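GTP-binding protein (Pyrococcus horikoshii, PDB 1WXQ) probably binds GTP through an OBG-type G domain and may hydrolyse nucleotide, although its cellular role has not been established. Local coordinates at residues Gly144-Gly149 and Glu170-Ile175; Lys155-Gln160 and Glu193-Trp198. All coordinates share one frame; numbering follows the deposited sequence.

Interaction 1: residues Gly144-Gly149 and Glu170-Ile175; sequences GILSKG and EHLSGI
I145 meets H171 and L172 where the C-terminal ends of helices 127-147 and 164-171 pack together, in the helical insertion of the OBG-type G domain. The CA atoms of I145 and L172 lie 7.7 Å apart, and the two segments together bury 265 Å², most of it on I145, L172 and H171. From I145 the branch methyl CG2 does most of the touching. It sits off-centre over the H171 ring in a CH-pi contact, 4.2 Å from the ring centroid and 29° from the ring normal. H171 holds CG anti to its backbone N (chi1 -163°), which starts the imidazole off toward the end of the first helix, where its CE1 atom also comes up to the carbonyl O of I145. The same CG2 touches CD2 of L172 at 4.1 Å, so one methyl lies against both a ring and a leucine branch. The other methyl of L172, CD1, turns to L146 and meets its CD2, the two side chains crossing at about a right angle. L172 is thereby straddled by consecutive residues of the first helix, and its side chain also lies on I142, one turn earlier. Helix 200-214 covers L146 through L203 and F206. Further along, I175, which also lies on W141 of helix 127-147, brings its CD1 to within 4.3 Å of CD1 of I145.

Interaction 2: residues Lys155-Gln160 and Glu193-Trp198; sequences KRIKLQ and EDPTKW
K158 reaches across to D194 and T196, and its amino group faces a side-chain oxygen of each. CG of K158 stands anti to the backbone N (chi1 -173°), and the aliphatic chain runs on nearly extended, passing obliquely by the carboxylate with CG 3.4 Å from D194 OD1. A bend at chi4 (112°) then sets NZ 2.8 Å from D194 OD2, in a salt bridge that uses the syn lone pair of that oxygen. A second, weak hydrogen bond runs from NZ to T196 OG1 at 3.4 Å. The other carboxylate oxygen, OD1, serves its own segment: the T196 hydroxyl donates to it over 2.7 Å, coming from above the carboxylate plane, 46° out of it. D194 thus divides its two oxygens between the lysine and the threonine. NZ of K197 lies 4.4 Å from NZ of K158, and the carboxylate would probably offset part of that repulsion. An alanine in place of D194 would probably leave the K158 ammonium with just the weak threonine bond on this side and rob the T196 hydroxyl of its acceptor. The methyl of T196 lies against the aliphatic part of K158 and also meets CG of K155 at 3.9 Å, where the K155 and T196 side chains cross at about a right angle. Beside this polar group, I157 CG2 touches P195 CG at 4.4 Å; both residues are buried, I157 on A167 and P195 on W150 and L164. The weak bond from T196 N to D194 OD1 is consistent with an Asx turn leading into the 3-10 segment 195-197, with K158 of the other segment bound to the second carboxylate oxygen.

In the fold
Along the chain, strand 104-110 leads into helix 127-147, and the helical insertion returns to the sheet at strand 217-222, which pairs in parallel with 104-110. Within it, the segments alternate: 144-149, 155-160, 170-175, 193-198. Because of this alternation, the loop closed by interaction 1 (20 intervening residues) and that closed by interaction 2 (32) cross. Interaction 1 joins two helix ends; interaction 2, farther from the centre of the chain, joins the connection before helix 164-171 to that before helix 200-214. Their centres are 15 Å apart, with nearest atoms about 5 Å apart. F206 of helix 200-214 touches L146 of interaction 1 and meets edge-to-face the ring of W198, at the end of segment 193-198.

Interaction 1: residues Gly144-Gly149 and Glu170-Ile175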
loop_
_atom_site.group_PDB
_atom_site.type_symbol
_atom_site.label_atom_id
_atom_site.label_comp_id
_atom_site.label_asym_id
_atom_site.label_seq_id
_atom_site.Cartn_x
_atom_site.Cartn_y
_atom_site.Cartn_z
ATOM N N GLY A 144 21.924 1.630 -8.287
ATOM C CA GLY A 144 22.718 1.100 -9.368
ATOM C C GLY A 144 22.129 1.496 -10.711
ATOM O O GLY A 144 22.868 1.764 -11.651
ATOM N N ILE A 145 20.801 1.540 -10.811
ATOM C CA ILE A 145 20.183 1.905 -12.075
ATOM C C ILE A 145 20.542 3.337 -12.468
ATOM O O ILE A 145 20.752 3.618 -13.639
ATOM C CB ILE A 145 18.665 1.731 -12.028
ATOM C CG1 ILE A 145 18.332 0.252 -11.835
ATOM C CG2 ILE A 145 18.043 2.238 -13.320
ATOM C CD1 ILE A 145 16.833 -0.049 -11.815
ATOM N N LEU A 146 20.636 4.227 -11.484
ATOM C CA LEU A 146 21.002 5.624 -11.722
ATOM C C LEU A 146 22.506 5.793 -11.947
ATOM O O LEU A 146 22.938 6.428 -12.903
ATOM C CB LEU A 146 20.602 6.479 -10.518
ATOM C CG LEU A 146 19.105 6.605 -10.247
ATOM C CD1 LEU A 146 18.875 7.046 -8.824
ATOM C CD2 LEU A 146 18.484 7.588 -11.243
ATOM N N SER A 147 23.285 5.218 -11.036
ATOM C CA SER A 147 24.742 5.299 -11.037
ATOM C C SER A 147 25.394 4.698 -12.283
ATOM O O SER A 147 26.223 5.338 -12.935
ATOM C CB SER A 147 25.260 4.615 -9.769
ATOM O OG SER A 147 26.480 5.183 -9.353
ATOM N N LYS A 148 25.035 3.462 -12.605
ATOM C CA LYS A 148 25.567 2.806 -13.802
ATOM C C LYS A 148 25.213 3.619 -15.048
ATOM O O LYS A 148 24.035 3.818 -15.366
ATOM C CB LYS A 148 24.979 1.396 -13.965
ATOM C CG LYS A 148 25.415 0.409 -12.919
ATOM C CD LYS A 148 24.698 -0.922 -13.053
ATOM C CE LYS A 148 24.746 -1.666 -11.730
ATOM N NZ LYS A 148 24.110 -3.000 -11.811
ATOM N N GLY A 149 26.233 4.074 -15.763
ATOM C CA GLY A 149 25.984 4.839 -16.968
ATOM C C GLY A 149 26.000 6.321 -16.669
ATOM O O GLY A 149 26.190 7.141 -17.553
ATOM N N GLU A 170 11.900 9.049 -16.562
ATOM C CA GLU A 170 11.787 8.047 -17.617
ATOM C C GLU A 170 12.709 6.894 -17.299
ATOM O O GLU A 170 12.328 5.729 -17.404
ATOM C CB GLU A 170 12.188 8.598 -18.994
ATOM C CG GLU A 170 12.535 7.469 -19.990
ATOM C CD GLU A 170 13.027 7.960 -21.339
ATOM O OE1 GLU A 170 13.784 8.960 -21.378
ATOM O OE2 GLU A 170 12.664 7.324 -22.361
ATOM N N HIS A 171 13.933 7.231 -16.918
ATOM C CA HIS A 171 14.918 6.217 -16.606
ATOM C C HIS A 171 14.473 5.280 -15.501
ATOM O O HIS A 171 14.842 4.114 -15.514
ATOM C CB HIS A 171 16.262 6.861 -16.248
ATOM C CG HIS A 171 17.417 5.914 -16.313
ATOM N ND1 HIS A 171 18.692 6.267 -15.934
ATOM C CD2 HIS A 171 17.485 4.614 -16.687
ATOM C CE1 HIS A 171 19.495 5.228 -16.066
ATOM N NE2 HIS A 171 18.787 4.210 -16.521
ATOM N N LEU A 172 13.682 5.764 -14.549
ATOM C CA LEU A 172 13.219 4.887 -13.474
ATOM C C LEU A 172 11.707 4.642 -13.591
ATOM O O LEU A 172 11.078 4.113 -12.672
ATOM C CB LEU A 172 13.591 5.471 -12.101
ATOM C CG LEU A 172 15.066 5.348 -11.678
ATOM C CD1 LEU A 172 15.432 6.545 -10.832
ATOM C CD2 LEU A 172 15.315 4.035 -10.915
ATOM N N SER A 173 11.134 5.004 -14.743
ATOM C CA SER A 173 9.702 4.798 -14.997
ATOM C C SER A 173 9.321 3.346 -14.746
ATOM O O SER A 173 8.179 3.055 -14.395
ATOM C CB SER A 173 9.334 5.149 -16.451
ATOM O OG SER A 173 9.090 6.533 -16.613
ATOM N N GLY A 174 10.281 2.444 -14.923
ATOM C CA GLY A 174 10.003 1.033 -14.727
ATOM C C GLY A 174 9.667 0.580 -13.313
ATOM O O GLY A 174 9.200 -0.546 -13.106
ATOM N N ILE A 175 9.893 1.445 -12.335
ATOM C CA ILE A 175 9.615 1.076 -10.959
ATOM C C ILE A 175 8.373 1.771 -10.403
ATOM O O ILE A 175 7.894 1.441 -9.321
ATOM C CB ILE A 175 10.843 1.359 -10.060
ATOM C CG1 ILE A 175 12.030 0.519 -10.537
ATOM C CG2 ILE A 175 10.547 0.994 -8.610
ATOM C CD1 ILE A 175 12.715 1.056 -11.772
#

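Interaction 2: residues Lys155-Gln160 and Glu193-Trp198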
loop_
_atom_site.group_PDB
_atom_site.type_symbol
_atom_site.label_atom_id
_atom_site.label_comp_id
_atom_site.label_asym_id
_atom_site.label_seq_id
_atom_site.Cartn_x
_atom_site.Cartn_y
_atom_site.Cartn_z
ATOM N N LYS A 155 25.433 14.250 -19.273
ATOM C CA LYS A 155 25.864 15.148 -20.329
ATOM C C LYS A 155 24.949 15.065 -21.563
ATOM O O LYS A 155 24.978 15.909 -22.447
ATOM C CB LYS A 155 27.288 14.766 -20.717
ATOM C CG LYS A 155 28.233 14.795 -19.517
ATOM C CD LYS A 155 29.697 14.886 -19.934
ATOM C CE LYS A 155 30.346 13.507 -20.090
ATOM N NZ LYS A 155 31.717 13.564 -19.601
ATOM N N ARG A 156 24.130 13.997 -21.635
ATOM C CA ARG A 156 23.140 13.939 -22.709
ATOM C C ARG A 156 21.915 14.817 -22.418
ATOM O O ARG A 156 20.808 14.551 -22.866
ATOM C CB ARG A 156 22.708 12.482 -22.880
ATOM C CG ARG A 156 22.175 12.195 -24.283
ATOM C CD ARG A 156 20.668 11.915 -24.281
ATOM N NE ARG A 156 20.259 11.304 -23.013
ATOM C CZ ARG A 156 19.041 10.734 -22.965
ATOM N NH1 ARG A 156 18.268 10.730 -24.037
ATOM N NH2 ARG A 156 18.618 10.172 -21.829
ATOM N N ILE A 157 22.192 15.752 -21.482
ATOM C CA ILE A 157 21.067 16.423 -20.836
ATOM C C ILE A 157 21.442 17.822 -20.341
ATOM O O ILE A 157 20.603 18.654 -20.026
ATOM C CB ILE A 157 20.594 15.548 -19.676
ATOM C CG1 ILE A 157 19.984 14.254 -20.225
ATOM C CG2 ILE A 157 19.508 16.278 -18.860
ATOM C CD1 ILE A 157 19.878 13.281 -19.165
ATOM N N LYS A 158 22.768 18.045 -20.234
ATOM C CA LYS A 158 23.286 19.347 -19.854
ATOM C C LYS A 158 23.412 20.258 -21.070
ATOM O O LYS A 158 23.426 21.476 -20.973
ATOM C CB LYS A 158 24.654 19.144 -19.207
ATOM C CG LYS A 158 25.216 20.438 -18.617
ATOM C CD LYS A 158 26.745 20.461 -18.617
ATOM C CE LYS A 158 27.311 21.779 -18.082
ATOM N NZ LYS A 158 27.971 21.544 -16.798
ATOM N N LEU A 159 23.548 19.614 -22.243
ATOM C CA LEU A 159 23.611 20.376 -23.481
ATOM C C LEU A 159 22.322 20.218 -24.284
ATOM O O LEU A 159 21.825 21.142 -24.916
ATOM C CB LEU A 159 24.786 19.865 -24.307
ATOM C CG LEU A 159 24.932 20.587 -25.641
ATOM C CD1 LEU A 159 26.120 20.077 -26.459
ATOM C CD2 LEU A 159 23.698 20.417 -26.527
ATOM N N GLN A 160 21.796 18.976 -24.282
ATOM C CA GLN A 160 20.464 18.775 -24.837
ATOM C C GLN A 160 19.420 19.468 -23.958
ATOM O O GLN A 160 18.254 19.590 -24.297
ATOM C CB GLN A 160 20.187 17.271 -24.911
ATOM C CG GLN A 160 20.157 16.749 -26.351
ATOM C CD GLN A 160 19.759 15.289 -26.357
ATOM O OE1 GLN A 160 19.884 14.570 -27.337
ATOM N NE2 GLN A 160 19.232 14.867 -25.193
ATOM N N GLU A 193 19.886 21.030 -10.928
ATOM C CA GLU A 193 19.264 20.696 -12.203
ATOM C C GLU A 193 20.318 20.169 -13.177
ATOM O O GLU A 193 20.000 19.440 -14.124
ATOM C CB GLU A 193 18.576 21.932 -12.783
ATOM C CG GLU A 193 17.468 22.472 -11.897
ATOM C CD GLU A 193 17.059 23.880 -12.274
ATOM O OE1 GLU A 193 17.928 24.787 -12.214
ATOM O OE2 GLU A 193 15.872 24.078 -12.628
ATOM N N ASP A 194 21.574 20.539 -12.947
ATOM C CA ASP A 194 22.661 20.063 -13.799
ATOM C C ASP A 194 23.122 18.730 -13.230
ATOM O O ASP A 194 23.818 18.689 -12.227
ATOM C CB ASP A 194 23.832 21.052 -13.792
ATOM C CG ASP A 194 24.929 20.665 -14.773
ATOM O OD1 ASP A 194 24.878 19.538 -15.315
ATOM O OD2 ASP A 194 25.845 21.488 -14.999
ATOM N N PRO A 195 22.728 17.617 -13.855
ATOM C CA PRO A 195 23.162 16.320 -13.322
ATOM C C PRO A 195 24.680 16.146 -13.185
ATOM O O PRO A 195 25.145 15.560 -12.219
ATOM C CB PRO A 195 22.532 15.313 -14.287
ATOM C CG PRO A 195 22.380 16.109 -15.578
ATOM C CD PRO A 195 21.925 17.456 -15.078
ATOM N N THR A 196 25.447 16.665 -14.138
ATOM C CA THR A 196 26.908 16.546 -14.094
ATOM C C THR A 196 27.495 17.002 -12.758
ATOM O O THR A 196 28.643 16.680 -12.435
ATOM C CB THR A 196 27.591 17.378 -15.207
ATOM O OG1 THR A 196 27.457 18.781 -14.912
ATOM C CG2 THR A 196 26.971 17.064 -16.570
ATOM N N LYS A 197 26.720 17.768 -11.996
ATOM C CA LYS A 197 27.169 18.246 -10.692
ATOM C C LYS A 197 26.869 17.226 -9.576
ATOM O O LYS A 197 27.428 17.315 -8.488
ATOM C CB LYS A 197 26.498 19.584 -10.354
ATOM C CG LYS A 197 27.022 20.733 -11.196
ATOM C CD LYS A 197 28.335 20.421 -11.896
ATOM C CE LYS A 197 28.531 21.350 -13.090
ATOM N NZ LYS A 197 29.173 22.657 -12.737
ATOM N N TRP A 198 25.984 16.269 -9.853
ATOM C CA TRP A 198 25.611 15.235 -8.881
ATOM C C TRP A 198 26.772 14.312 -8.517
ATOM O O TRP A 198 27.485 13.829 -9.405
ATOM C CB TRP A 198 24.466 14.368 -9.431
ATOM C CG TRP A 198 23.108 15.032 -9.397
ATOM C CD1 TRP A 198 22.833 16.347 -9.663
ATOM C CD2 TRP A 198 21.845 14.406 -9.117
ATOM N NE1 TRP A 198 21.485 16.575 -9.567
ATOM C CE2 TRP A 198 20.852 15.405 -9.236
ATOM C CE3 TRP A 198 21.454 13.100 -8.783
ATOM C CZ2 TRP A 198 19.486 15.138 -9.032
ATOM C CZ3 TRP A 198 20.101 12.835 -8.581
ATOM C CH2 TRP A 198 19.136 13.852 -8.707
#